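Long-range contact in RagA protein (PDB 6SLN), which probably imports nutrients across the outer membrane of Porphyromonas gingivalis as a TonB-dependent transporter: residues Gly217-Ile230 / Phe306-Ser319. Sequence-based numbering, arbitrary orientation.
Sequences GRITFNASYGISQI and FKTAPTSQGDISFS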
loop_
_atom_site.group_PDB
_atom_site.type_symbol
_atom_site.label_atom_id
_atom_site.label_comp_id
_atom_site.label_asym_id
_atom_site.label_seq_id
_atom_site.Cartn_x
_atom_site.Cartn_y
_atom_site.Cartn_z
ATOM N N GLY A 217 35.909 -2.740 -31.836
ATOM C CA GLY A 217 34.552 -2.407 -31.462
ATOM C C GLY A 217 34.201 -0.996 -31.898
ATOM O O GLY A 217 35.022 -0.243 -32.424
ATOM N N ARG A 218 32.938 -0.637 -31.686
ATOM C CA ARG A 218 32.446 0.679 -32.069
ATOM C C ARG A 218 31.748 1.320 -30.880
ATOM O O ARG A 218 30.898 0.688 -30.242
ATOM C CB ARG A 218 31.480 0.615 -33.265
ATOM C CG ARG A 218 30.982 1.996 -33.690
ATOM C CD ARG A 218 29.771 1.943 -34.593
ATOM N NE ARG A 218 29.626 0.639 -35.222
ATOM C CZ ARG A 218 28.657 0.332 -36.075
ATOM N NH1 ARG A 218 27.747 1.244 -36.404
ATOM N NH2 ARG A 218 28.599 -0.889 -36.597
ATOM N N ILE A 219 32.112 2.569 -30.582
ATOM C CA ILE A 219 31.467 3.366 -29.546
ATOM C C ILE A 219 30.781 4.550 -30.207
ATOM O O ILE A 219 31.340 5.173 -31.117
ATOM C CB ILE A 219 32.475 3.856 -28.492
ATOM C CG1 ILE A 219 33.366 2.702 -28.033
ATOM C CG2 ILE A 219 31.739 4.496 -27.328
ATOM C CD1 ILE A 219 34.665 3.160 -27.415
ATOM N N THR A 220 29.568 4.858 -29.752
ATOM C CA THR A 220 28.837 6.013 -30.239
ATOM C C THR A 220 28.267 6.797 -29.071
ATOM O O THR A 220 27.724 6.210 -28.133
ATOM C CB THR A 220 27.735 5.582 -31.186
ATOM O OG1 THR A 220 28.343 4.860 -32.263
ATOM C CG2 THR A 220 27.026 6.820 -31.725
ATOM N N PHE A 221 28.416 8.115 -29.114
ATOM C CA PHE A 221 27.884 8.988 -28.081
ATOM C C PHE A 221 26.966 9.986 -28.753
ATOM O O PHE A 221 27.367 10.646 -29.712
ATOM C CB PHE A 221 29.002 9.711 -27.307
ATOM C CG PHE A 221 28.502 10.796 -26.378
ATOM C CD1 PHE A 221 28.081 10.489 -25.098
ATOM C CD2 PHE A 221 28.459 12.120 -26.785
ATOM C CE1 PHE A 221 27.620 11.486 -24.234
ATOM C CE2 PHE A 221 28.001 13.115 -25.931
ATOM C CZ PHE A 221 27.585 12.789 -24.652
ATOM N N ASN A 222 25.737 10.076 -28.264
ATOM C CA ASN A 222 24.762 11.032 -28.759
ATOM C C ASN A 222 24.305 11.914 -27.612
ATOM O O ASN A 222 24.121 11.445 -26.486
ATOM C CB ASN A 222 23.538 10.351 -29.391
ATOM C CG ASN A 222 23.905 9.348 -30.459
ATOM O OD1 ASN A 222 24.423 9.703 -31.519
ATOM N ND2 ASN A 222 23.620 8.081 -30.189
ATOM N N ALA A 223 24.124 13.190 -27.911
ATOM C CA ALA A 223 23.671 14.159 -26.932
ATOM C C ALA A 223 22.862 15.189 -27.694
ATOM O O ALA A 223 23.256 15.606 -28.787
ATOM C CB ALA A 223 24.846 14.811 -26.190
ATOM N N SER A 224 21.725 15.577 -27.132
ATOM C CA SER A 224 20.887 16.558 -27.798
ATOM C C SER A 224 20.121 17.357 -26.759
ATOM O O SER A 224 19.756 16.833 -25.706
ATOM C CB SER A 224 19.925 15.885 -28.783
ATOM O OG SER A 224 18.812 15.323 -28.108
ATOM N N TYR A 225 19.905 18.632 -27.056
ATOM C CA TYR A 225 19.111 19.505 -26.213
ATOM C C TYR A 225 18.167 20.274 -27.111
ATOM O O TYR A 225 18.532 20.649 -28.231
ATOM C CB TYR A 225 19.978 20.492 -25.391
ATOM C CG TYR A 225 19.169 21.421 -24.507
ATOM C CD1 TYR A 225 18.713 22.632 -24.990
ATOM C CD2 TYR A 225 18.850 21.076 -23.195
ATOM C CE1 TYR A 225 17.963 23.487 -24.197
ATOM C CE2 TYR A 225 18.095 21.928 -22.388
ATOM C CZ TYR A 225 17.658 23.136 -22.902
ATOM O OH TYR A 225 16.908 24.005 -22.137
ATOM N N GLY A 226 16.961 20.516 -26.612
ATOM C CA GLY A 226 16.002 21.271 -27.385
ATOM C C GLY A 226 14.861 21.730 -26.513
ATOM O O GLY A 226 14.797 21.418 -25.321
ATOM N N ILE A 227 13.939 22.471 -27.137
ATOM C CA ILE A 227 12.796 23.044 -26.441
ATOM C C ILE A 227 11.510 22.632 -27.144
ATOM O O ILE A 227 11.504 22.292 -28.328
ATOM C CB ILE A 227 12.876 24.578 -26.357
ATOM C CG1 ILE A 227 13.177 25.157 -27.728
ATOM C CG2 ILE A 227 13.948 24.990 -25.397
ATOM C CD1 ILE A 227 12.578 26.493 -27.930
ATOM N N SER A 228 10.412 22.688 -26.393
ATOM C CA SER A 228 9.077 22.380 -26.885
ATOM C C SER A 228 8.174 23.601 -26.731
ATOM O O SER A 228 8.097 24.184 -25.645
ATOM C CB SER A 228 8.482 21.188 -26.131
ATOM O OG SER A 228 9.148 19.981 -26.466
ATOM N N GLN A 229 7.484 23.979 -27.810
ATOM C CA GLN A 229 6.511 25.058 -27.776
ATOM C C GLN A 229 5.157 24.590 -28.299
ATOM O O GLN A 229 5.062 23.606 -29.037
ATOM C CB GLN A 229 6.982 26.238 -28.607
ATOM C CG GLN A 229 8.434 26.532 -28.460
ATOM C CD GLN A 229 8.863 27.620 -29.404
ATOM O OE1 GLN A 229 8.136 27.964 -30.337
ATOM N NE2 GLN A 229 10.043 28.177 -29.171
ATOM N N ILE A 230 4.103 25.313 -27.908
ATOM C CA ILE A 230 2.757 25.053 -28.424
ATOM C C ILE A 230 2.721 25.434 -29.904
ATOM O O ILE A 230 3.202 26.504 -30.297
ATOM C CB ILE A 230 1.715 25.810 -27.577
ATOM C CG1 ILE A 230 0.289 25.378 -27.886
ATOM C CG2 ILE A 230 1.795 27.279 -27.790
ATOM C CD1 ILE A 230 -0.738 26.224 -27.133
ATOM N N PHE A 306 0.899 28.031 -20.385
ATOM C CA PHE A 306 1.810 27.245 -21.208
ATOM C C PHE A 306 3.159 27.938 -21.247
ATOM O O PHE A 306 3.252 29.168 -21.206
ATOM C CB PHE A 306 1.286 27.038 -22.652
ATOM C CG PHE A 306 0.098 26.125 -22.742
ATOM C CD1 PHE A 306 -1.178 26.589 -22.462
ATOM C CD2 PHE A 306 0.261 24.796 -23.085
ATOM C CE1 PHE A 306 -2.270 25.749 -22.540
ATOM C CE2 PHE A 306 -0.818 23.958 -23.181
ATOM C CZ PHE A 306 -2.088 24.432 -22.902
ATOM N N LYS A 307 4.205 27.130 -21.339
ATOM C CA LYS A 307 5.581 27.581 -21.226
ATOM C C LYS A 307 6.377 26.876 -22.306
ATOM O O LYS A 307 5.924 25.896 -22.890
ATOM C CB LYS A 307 6.158 27.255 -19.837
ATOM C CG LYS A 307 5.991 25.763 -19.465
ATOM C CD LYS A 307 6.729 25.323 -18.186
ATOM C CE LYS A 307 7.563 24.046 -18.418
ATOM N NZ LYS A 307 8.746 23.898 -17.508
ATOM N N THR A 308 7.559 27.389 -22.583
ATOM C CA THR A 308 8.525 26.618 -23.337
ATOM C C THR A 308 9.159 25.617 -22.384
ATOM O O THR A 308 9.480 25.949 -21.238
ATOM C CB THR A 308 9.586 27.525 -23.952
ATOM O OG1 THR A 308 8.949 28.513 -24.766
ATOM C CG2 THR A 308 10.521 26.731 -24.825
ATOM N N ALA A 309 9.295 24.372 -22.840
ATOM C CA ALA A 309 9.828 23.340 -21.971
ATOM C C ALA A 309 11.038 22.690 -22.622
ATOM O O ALA A 309 11.084 22.548 -23.846
ATOM C CB ALA A 309 8.768 22.284 -21.664
ATOM N N PRO A 310 12.039 22.306 -21.840
ATOM C CA PRO A 310 13.235 21.688 -22.421
ATOM C C PRO A 310 13.114 20.175 -22.547
ATOM O O PRO A 310 12.406 19.505 -21.790
ATOM C CB PRO A 310 14.328 22.083 -21.421
ATOM C CG PRO A 310 13.595 22.172 -20.107
ATOM C CD PRO A 310 12.174 22.564 -20.394
ATOM N N THR A 311 13.811 19.640 -23.551
ATOM C CA THR A 311 13.908 18.202 -23.779
ATOM C C THR A 311 15.370 17.868 -24.038
ATOM O O THR A 311 15.985 18.441 -24.943
ATOM C CB THR A 311 13.044 17.754 -24.967
ATOM O OG1 THR A 311 11.658 18.003 -24.689
ATOM C CG2 THR A 311 13.259 16.263 -25.258
ATOM N N SER A 312 15.925 16.941 -23.254
ATOM C CA SER A 312 17.349 16.632 -23.290
ATOM C C SER A 312 17.559 15.122 -23.249
ATOM O O SER A 312 16.828 14.413 -22.547
ATOM C CB SER A 312 18.055 17.277 -22.101
ATOM O OG SER A 312 17.360 16.946 -20.901
ATOM N N GLN A 313 18.562 14.628 -23.987
ATOM C CA GLN A 313 18.839 13.196 -23.982
ATOM C C GLN A 313 20.299 12.916 -24.331
ATOM O O GLN A 313 20.884 13.567 -25.206
ATOM C CB GLN A 313 17.900 12.436 -24.939
ATOM C CG GLN A 313 18.219 12.526 -26.441
ATOM C CD GLN A 313 17.118 11.912 -27.317
ATOM O OE1 GLN A 313 17.234 10.774 -27.780
ATOM N NE2 GLN A 313 16.044 12.670 -27.543
ATOM N N GLY A 314 20.874 11.937 -23.627
ATOM C CA GLY A 314 22.212 11.457 -23.881
ATOM C C GLY A 314 22.212 9.957 -24.137
ATOM O O GLY A 314 21.174 9.297 -24.100
ATOM N N ASP A 315 23.414 9.424 -24.349
ATOM C CA ASP A 315 23.527 8.164 -25.066
ATOM C C ASP A 315 24.956 7.667 -25.206
ATOM O O ASP A 315 25.825 8.431 -25.639
ATOM C CB ASP A 315 22.966 8.368 -26.459
ATOM C CG ASP A 315 22.125 7.269 -26.876
ATOM O OD1 ASP A 315 22.199 6.239 -26.191
ATOM O OD2 ASP A 315 21.393 7.439 -27.863
ATOM N N ILE A 316 25.224 6.401 -24.894
ATOM C CA ILE A 316 26.521 5.835 -25.266
ATOM C C ILE A 316 26.318 4.356 -25.571
ATOM O O ILE A 316 25.589 3.663 -24.857
ATOM C CB ILE A 316 27.630 6.098 -24.204
ATOM C CG1 ILE A 316 29.008 5.732 -24.744
ATOM C CG2 ILE A 316 27.400 5.381 -22.893
ATOM C CD1 ILE A 316 30.057 6.754 -24.403
ATOM N N SER A 317 26.919 3.899 -26.676
ATOM C CA SER A 317 26.764 2.549 -27.200
ATOM C C SER A 317 28.112 1.859 -27.271
ATOM O O SER A 317 29.133 2.488 -27.573
ATOM C CB SER A 317 26.160 2.529 -28.617
ATOM O OG SER A 317 24.930 3.216 -28.684
ATOM N N PHE A 318 28.091 0.552 -27.035
ATOM C CA PHE A 318 29.240 -0.305 -27.262
ATOM C C PHE A 318 28.760 -1.496 -28.075
ATOM O O PHE A 318 27.686 -2.046 -27.797
ATOM C CB PHE A 318 29.870 -0.722 -25.933
ATOM C CG PHE A 318 30.246 0.447 -25.070
ATOM C CD1 PHE A 318 31.441 1.116 -25.276
ATOM C CD2 PHE A 318 29.383 0.922 -24.098
ATOM C CE1 PHE A 318 31.782 2.211 -24.509
ATOM C CE2 PHE A 318 29.722 2.018 -23.321
ATOM C CZ PHE A 318 30.919 2.663 -23.531
ATOM N N SER A 319 29.522 -1.857 -29.106
ATOM C CA SER A 319 29.075 -2.890 -30.028
ATOM C C SER A 319 30.269 -3.448 -30.787
ATOM O O SER A 319 31.247 -2.741 -31.051
ATOM C CB SER A 319 28.032 -2.354 -31.015
ATOM O OG SER A 319 28.639 -2.049 -32.258
#
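Strands 218-230 and 309-319 pair antiparallel from R218 with S319 to S228 with A309, their axes approaching to 4.3 Å. The main chain is bonded both ways at G226 and T311, where T311 N reaches G226 O at 2.7 Å, nearly straight (169°), and again at S228 and A309. N222 N bonds D315 O, whereas the return pair, N222 O and D315 N, is poorly angled.

A polar bond between side chains lies on the barrel's inner face. N222 and D315 run side by side, and N222 ND2 meets D315 OD2 at 3.3 Å from above the carboxylate plane, with the amide turned 63° against it. N176 ND2 bonds D315 OD1 and Q994 NE2 bonds N222 OD1, so each side chain has a second partner.

The outer face is largely apolar. I219 CG2 lies 3.6 Å from F318 CE1 and also packs on I316 CG1. A chi1 of 180° swings the Y225 ring away from its own N to cross P310 at a slant, CZ 3.8 Å from P310 CB. At the strand end, I227 CB touches T308 CG2, from the loop before strand 309-322, at 3.5 Å.

The pair lies next to the seam of the TonB-dependent receptor barrel: strand 218-230 also bonds the C-terminal strand 986-996, closing the cylinder, while 309-322 continues to 325-337. Outside, I219 and F318 pack on L363 and I359 of the second RagA subunit; inside, E112 touches N222 and Q313.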